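Local coordinates for uncharacterized protein (Enterococcus faecalis, PDB 3CLQ) that is of unknown function but belongs to the family of AllG, a subunit of oxamate carbamoyltransferase, and may take part in related chemistry, at residues M260-V265 and I383-A388; R286-M291 and Y295-A300; V327-G332 and I394-A399. All coordinates share one frame; numbering follows the deposited sequence.

Interaction 1 (M260-V265 and I383-A388); sequences MCRNGV and INTAIA
R262 extends from strand 257-263 and brings its guanidinium group against I383 and T385. The CA atoms of R262 and T385, the nearest pair across the segments, are 11.5 Å apart, which excludes backbone pairing, and no hydrogen bond joins 260-265 to 383-388; side chains approaching from opposite directions make the contact.

The van der Waals part is the CD1 methyl of I383 against the guanidinium of R262, met obliquely, 3.6 Å from CZ. NH1 of R262 is modelled only 3.0 Å from the same methyl, which is too close for ordinary packing and is doubtful in detail, especially since chi1 of I383 is not staggered. NH1 also comes obliquely to T385, 3.6 Å from OG1 and 3.9 Å from CG2 of T385. With CG of R262 set between its backbone N and carbonyl carbon (chi1 44°), a further bend at chi2 aims the chain at strand 383-388.

The two strands belong to different antiparallel sheets: 257-263 is an inner strand of a four-stranded one, while 383-388 pairs with 396-402. The three touching residues are buried and link the two sheets through side chains alone.

Polar bonding is met on each side separately. NE of R262 forms a salt bridge with D303, and NH2 of R262 bonds to the carbonyl of G305, so two partners in or beside strand 304-305 orient the guanidinium. OG1 of T385 donates to O of A386 (3.2 Å), tilted 27° from the carbonyl plane. In the turn after N263, OD1 of N263 accepts from N of V265 (3.1 Å, N-H...O 144°), an Asx turn; E266 N donates to the same oxygen.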
# COMPACT_ATOMS: atom_id res chain seq x y z
N MSE B 260 -4.92 16.41 20.88
CA MSE B 260 -6.32 16.69 20.64
C MSE B 260 -7.02 15.38 20.90
O MSE B 260 -6.61 14.35 20.36
CB MSE B 260 -6.59 17.19 19.22
CG MSE B 260 -6.12 18.61 18.98
SE MSE B 260 -6.69 19.40 17.25
CE MSE B 260 -6.06 17.88 16.16
N CYS B 261 -8.04 15.41 21.74
CA CYS B 261 -8.74 14.19 22.08
C CYS B 261 -10.14 14.47 22.57
O CYS B 261 -10.47 15.60 22.92
CB CYS B 261 -7.97 13.39 23.13
SG CYS B 261 -7.76 14.26 24.68
N ARG B 262 -10.96 13.43 22.58
CA ARG B 262 -12.35 13.58 22.95
C ARG B 262 -12.85 12.29 23.59
O ARG B 262 -12.30 11.22 23.35
CB ARG B 262 -13.20 13.97 21.74
CG ARG B 262 -12.88 13.18 20.52
CD ARG B 262 -11.84 13.87 19.67
NE ARG B 262 -12.04 13.52 18.26
CZ ARG B 262 -11.47 12.48 17.66
NH1 ARG B 262 -11.73 12.23 16.38
NH2 ARG B 262 -10.64 11.69 18.32
N ASN B 263 -13.88 12.43 24.43
CA ASN B 263 -14.45 11.30 25.18
C ASN B 263 -15.96 11.16 24.98
O ASN B 263 -16.65 10.63 25.84
CB ASN B 263 -14.13 11.41 26.68
CG ASN B 263 -14.66 12.69 27.30
OD1 ASN B 263 -15.64 13.26 26.84
ND2 ASN B 263 -14.00 13.15 28.35
N GLY B 264 -16.47 11.64 23.85
CA GLY B 264 -17.87 11.48 23.52
C GLY B 264 -18.73 12.55 24.15
O GLY B 264 -19.92 12.64 23.86
N VAL B 265 -18.12 13.35 25.02
CA VAL B 265 -18.84 14.44 25.67
C VAL B 265 -18.05 15.74 25.54
O VAL B 265 -18.62 16.79 25.26
CB VAL B 265 -19.10 14.13 27.18
CG1 VAL B 265 -19.85 15.26 27.85
CG2 VAL B 265 -19.87 12.83 27.36
N ILE B 383 -10.65 17.75 11.25
CA ILE B 383 -10.36 16.34 11.50
C ILE B 383 -11.39 15.44 10.85
O ILE B 383 -12.58 15.69 10.90
CB ILE B 383 -10.18 16.04 12.99
CG1 ILE B 383 -10.99 14.84 13.39
CG2 ILE B 383 -10.59 17.20 13.87
CD1 ILE B 383 -10.93 14.65 14.86
N ASN B 384 -10.92 14.40 10.17
CA ASN B 384 -11.81 13.42 9.57
C ASN B 384 -11.82 12.23 10.51
O ASN B 384 -10.77 11.75 10.93
CB ASN B 384 -11.30 12.97 8.19
CG ASN B 384 -11.54 14.01 7.06
OD1 ASN B 384 -10.78 14.05 6.07
ND2 ASN B 384 -12.61 14.82 7.19
N THR B 385 -13.00 11.75 10.86
CA THR B 385 -13.12 10.68 11.84
C THR B 385 -14.36 9.86 11.54
O THR B 385 -15.24 10.29 10.77
CB THR B 385 -13.19 11.26 13.27
OG1 THR B 385 -13.68 10.26 14.16
CG2 THR B 385 -14.16 12.43 13.34
N ALA B 386 -14.43 8.68 12.15
CA ALA B 386 -15.61 7.83 12.01
C ALA B 386 -16.78 8.38 12.82
O ALA B 386 -16.58 8.90 13.93
CB ALA B 386 -15.30 6.40 12.47
N ILE B 387 -18.00 8.28 12.29
CA ILE B 387 -19.19 8.56 13.09
C ILE B 387 -19.75 7.29 13.75
O ILE B 387 -19.90 6.25 13.10
CB ILE B 387 -20.25 9.41 12.33
CG1 ILE B 387 -20.92 8.63 11.22
CG2 ILE B 387 -19.60 10.60 11.62
CD1 ILE B 387 -21.54 9.55 10.20
N ALA B 388 -20.00 7.35 15.05
CA ALA B 388 -20.32 6.16 15.82
C ALA B 388 -21.71 6.28 16.40
O ALA B 388 -22.10 7.36 16.86
CB ALA B 388 -19.31 5.98 16.93

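Interaction 2 (R286-M291 and Y295-A300); sequences RVIGPM and YTQEDA
The irregular connection between strands 280-283 and 304-305 doubles back on itself here, setting M291 beside Y295 and R286 beside Q297 and A300. The CA-CA separations define the fold-back: 6.0 Å between M291 and Y295 at its closed end, 7.7 Å between R286 and A300 at the other.

At the closed end, M291 (selenomethionine) lies over the backbone of 295-297. Its CB is 3.6 Å from O of Y295, and its CE is 3.6 Å from O of T296 and 4.1 Å from CB of Y295. Successive bends at chi2 (-52°) and chi3 curl the chain and return the methyl to this backbone.

At the other end, the guanidinium of R286 and the amide of Q297 have planes 74° apart. R286 NH1 is modelled 2.5 Å from Q297 OE1, but the angle is poor; the pair does not qualify as a hydrogen bond, and its shortness is doubtful. NH2 of R286 comes obliquely to O of A300 at 3.7 Å, a contact and not a hydrogen bond.

Segment 295-300 is shaped by its own bonds. D299 N donates to O of T296 (2.9 Å), A300 N to O of Q297, and T296 N to D299 OD1, the last reached 66° out of the carboxylate plane.

Around the fold-back, backbone bonds of I288 with L401 and of P290 with A399 lay 286-291 along strand 396-402. V287 packs on T385 and I387 of strand 383-388, while M291 and Y295 both rest on I397, so the loop sits against the two-stranded sheet.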
# COMPACT_ATOMS: atom_id res chain seq x y z
N ARG B 286 -20.55 17.36 16.60
CA ARG B 286 -21.07 16.32 15.73
C ARG B 286 -20.08 16.13 14.62
O ARG B 286 -19.36 17.06 14.28
CB ARG B 286 -22.39 16.74 15.10
CG ARG B 286 -23.38 17.40 16.04
CD ARG B 286 -24.81 17.30 15.50
NE ARG B 286 -25.65 16.37 16.27
CZ ARG B 286 -25.62 15.05 16.17
NH1 ARG B 286 -24.79 14.44 15.34
NH2 ARG B 286 -26.42 14.31 16.92
N VAL B 287 -20.03 14.92 14.08
CA VAL B 287 -19.25 14.61 12.90
C VAL B 287 -20.21 14.42 11.73
O VAL B 287 -20.96 13.45 11.70
CB VAL B 287 -18.54 13.27 13.07
CG1 VAL B 287 -17.27 13.24 12.25
CG2 VAL B 287 -18.23 13.01 14.52
N ILE B 288 -20.20 15.33 10.76
CA ILE B 288 -21.14 15.20 9.65
C ILE B 288 -20.47 14.69 8.37
O ILE B 288 -19.41 15.17 7.99
CB ILE B 288 -21.99 16.50 9.40
CG1 ILE B 288 -21.28 17.46 8.43
CG2 ILE B 288 -22.35 17.19 10.72
CD1 ILE B 288 -22.24 18.32 7.56
N GLY B 289 -21.10 13.69 7.75
CA GLY B 289 -20.56 12.99 6.58
C GLY B 289 -21.57 12.01 5.99
O GLY B 289 -22.73 11.98 6.40
N PRO B 290 -21.17 11.23 4.98
CA PRO B 290 -22.07 10.21 4.47
C PRO B 290 -22.37 9.14 5.50
O PRO B 290 -21.52 8.79 6.34
CB PRO B 290 -21.30 9.59 3.29
CG PRO B 290 -20.32 10.62 2.90
CD PRO B 290 -19.92 11.27 4.20
N MSE B 291 -23.58 8.62 5.40
CA MSE B 291 -24.12 7.64 6.33
C MSE B 291 -24.15 6.25 5.71
O MSE B 291 -24.41 6.11 4.51
CB MSE B 291 -25.54 8.08 6.77
CG MSE B 291 -25.59 9.42 7.52
SE MSE B 291 -24.35 9.55 9.08
CE MSE B 291 -25.01 8.06 10.16
N TYR B 295 -28.97 4.06 8.14
CA TYR B 295 -28.65 4.94 9.25
C TYR B 295 -28.77 6.41 8.87
O TYR B 295 -28.71 6.77 7.70
CB TYR B 295 -27.25 4.65 9.76
CG TYR B 295 -27.18 3.42 10.60
CD1 TYR B 295 -26.50 2.28 10.17
CD2 TYR B 295 -27.81 3.38 11.84
CE1 TYR B 295 -26.44 1.14 10.97
CE2 TYR B 295 -27.76 2.25 12.63
CZ TYR B 295 -27.07 1.14 12.19
OH TYR B 295 -27.04 0.03 13.00
N THR B 296 -28.94 7.26 9.88
CA THR B 296 -29.04 8.70 9.67
C THR B 296 -28.36 9.47 10.79
O THR B 296 -28.11 8.94 11.86
CB THR B 296 -30.51 9.19 9.56
OG1 THR B 296 -30.62 10.51 10.10
CG2 THR B 296 -31.46 8.26 10.31
N GLN B 297 -28.08 10.74 10.53
CA GLN B 297 -27.23 11.56 11.40
C GLN B 297 -27.71 11.74 12.86
O GLN B 297 -26.89 11.98 13.76
CB GLN B 297 -26.93 12.89 10.68
CG GLN B 297 -26.76 14.10 11.55
CD GLN B 297 -25.46 14.13 12.30
OE1 GLN B 297 -25.19 15.09 13.00
NE2 GLN B 297 -24.64 13.09 12.16
N GLU B 298 -29.00 11.60 13.13
CA GLU B 298 -29.47 11.71 14.51
C GLU B 298 -29.22 10.43 15.29
O GLU B 298 -29.55 10.34 16.46
CB GLU B 298 -30.96 12.05 14.61
CG GLU B 298 -31.33 13.48 14.23
CD GLU B 298 -31.57 13.63 12.74
OE1 GLU B 298 -32.74 13.87 12.34
OE2 GLU B 298 -30.59 13.48 11.96
N ASP B 299 -28.65 9.43 14.63
CA ASP B 299 -28.27 8.23 15.34
C ASP B 299 -26.91 8.43 15.99
O ASP B 299 -26.58 7.77 16.98
CB ASP B 299 -28.23 7.02 14.39
CG ASP B 299 -29.58 6.73 13.74
OD1 ASP B 299 -30.04 7.58 12.94
OD2 ASP B 299 -30.17 5.66 14.02
N ALA B 300 -26.14 9.38 15.45
CA ALA B 300 -24.72 9.56 15.78
C ALA B 300 -24.45 10.10 17.18
O ALA B 300 -25.27 10.84 17.75
CB ALA B 300 -24.08 10.47 14.76

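Interaction 3 (V327-G332 and I394-A399); sequences VPLVGG and IGMIGA
M396, a selenomethionine at the start of strand 396-402, opens the contact by placing its CE 4.1 Å from CD1 of L329 in the short helix 327-330. The M396 chain is extended from its first torsion onward (chi1 -164°, CG opposite the backbone N), which carries the methyl to the helix; the two side chains meet at a slant.

I397 is directed elsewhere, packing on M291 and Y295. It and G398 both bond through their backbones to I387 of strand 383-388, two residues opposite one, consistent with a beta bulge in this hairpin. G398 itself adds almost nothing to the helix contact, and its phi of 141° lies in a region that suits a residue without a side chain.

A399 is where helix and strand come nearest: its CA is 5.0 Å from that of V330. CB of A399 lies 3.6 Å from O of L329, 4.2 Å from CG2 of V330 and 4.3 Å from CD1 of L329, so the small methyl rests against the C-terminal end of the short helix. G331 N donating to V327 O (2.7 Å) closes its single turn, and the positive phi of G331 (93°) then takes the chain out of the helix. On the helix, P328 packs on F362 of the second subunit.

No hydrogen bond crosses between the segments, and O of L329 and O of A399, 3.5 Å apart, are two acceptors and so cannot bond to each other. The contact therefore depends on apolar packing, while a directional hold on A399 is provided by its backbone bond to P290, outside the two segments.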
# COMPACT_ATOMS: atom_id res chain seq x y z
N VAL B 327 -12.67 9.85 -0.21
CA VAL B 327 -13.69 10.84 -0.52
C VAL B 327 -15.16 10.37 -0.42
O VAL B 327 -15.98 11.05 0.19
CB VAL B 327 -13.34 11.59 -1.86
CG1 VAL B 327 -14.56 12.28 -2.48
CG2 VAL B 327 -12.20 12.59 -1.60
N PRO B 328 -15.51 9.22 -1.03
CA PRO B 328 -16.93 8.88 -0.84
C PRO B 328 -17.26 8.32 0.56
O PRO B 328 -18.43 8.31 0.95
CB PRO B 328 -17.18 7.83 -1.93
CG PRO B 328 -15.86 7.18 -2.12
CD PRO B 328 -14.81 8.25 -1.89
N LEU B 329 -16.26 7.87 1.30
CA LEU B 329 -16.53 7.42 2.66
C LEU B 329 -16.59 8.59 3.66
O LEU B 329 -17.35 8.57 4.63
CB LEU B 329 -15.50 6.37 3.11
CG LEU B 329 -15.48 6.04 4.63
CD1 LEU B 329 -16.77 5.37 5.09
CD2 LEU B 329 -14.27 5.20 5.02
N VAL B 330 -15.80 9.63 3.42
CA VAL B 330 -15.69 10.69 4.40
C VAL B 330 -16.39 11.93 3.91
O VAL B 330 -16.59 12.87 4.66
CB VAL B 330 -14.24 11.04 4.71
CG1 VAL B 330 -14.14 12.46 5.25
CG2 VAL B 330 -13.63 10.01 5.68
N GLY B 331 -16.76 11.91 2.63
CA GLY B 331 -17.53 13.01 2.07
C GLY B 331 -16.61 14.03 1.44
O GLY B 331 -15.39 13.91 1.51
N GLY B 332 -17.21 15.02 0.81
CA GLY B 332 -16.46 16.08 0.17
C GLY B 332 -16.07 15.77 -1.26
O GLY B 332 -16.54 14.79 -1.83
N ILE B 394 -23.35 -0.53 18.89
CA ILE B 394 -23.83 -0.64 17.53
C ILE B 394 -22.69 -0.38 16.54
O ILE B 394 -22.66 -0.95 15.45
CB ILE B 394 -25.03 0.28 17.29
CG1 ILE B 394 -26.25 -0.30 18.00
CG2 ILE B 394 -25.27 0.44 15.80
CD1 ILE B 394 -27.23 0.72 18.49
N GLY B 395 -21.75 0.47 16.95
CA GLY B 395 -20.54 0.69 16.17
C GLY B 395 -20.59 1.75 15.08
O GLY B 395 -21.51 2.57 15.03
N MSE B 396 -19.58 1.72 14.22
CA MSE B 396 -19.45 2.68 13.14
C MSE B 396 -20.67 2.69 12.22
O MSE B 396 -21.10 1.65 11.73
CB MSE B 396 -18.19 2.37 12.35
CG MSE B 396 -17.74 3.50 11.46
SE MSE B 396 -16.32 2.92 10.25
CE MSE B 396 -16.23 4.50 9.08
N ILE B 397 -21.25 3.87 12.01
CA ILE B 397 -22.38 3.96 11.11
C ILE B 397 -22.19 5.06 10.06
O ILE B 397 -23.16 5.65 9.59
CB ILE B 397 -23.78 4.02 11.86
CG1 ILE B 397 -24.12 5.42 12.40
CG2 ILE B 397 -23.86 2.99 12.98
CD1 ILE B 397 -23.00 6.09 13.14
N GLY B 398 -20.93 5.31 9.69
CA GLY B 398 -20.60 6.32 8.68
C GLY B 398 -19.35 7.09 9.06
O GLY B 398 -18.69 6.72 10.03
N ALA B 399 -19.03 8.14 8.32
CA ALA B 399 -17.86 8.98 8.62
C ALA B 399 -17.93 10.37 8.01
O ALA B 399 -18.74 10.62 7.10
CB ALA B 399 -16.58 8.32 8.18

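Overall arrangement
Interactions 2 and 3 lie closest, with centres about 8 Å apart; interaction 1 is about 13 Å from each and deeper in the chain. All three meet at the two-stranded sheet 383-388/396-402: interaction 1 uses its first strand, interaction 3 its second, and the loop of interaction 2 packs against both. Along the chain, interaction 2 is nested within the loop closed by interaction 1 and ends before interaction 3 opens, whereas interactions 1 and 3 alternate. I387 connects the set, pairing with I397 and G398 and packing on V287 and M291. The hairpin thus joins the four-stranded sheet that contains strand 257-263, that sheet's own 286-300 connection and helix 327-330 into one region.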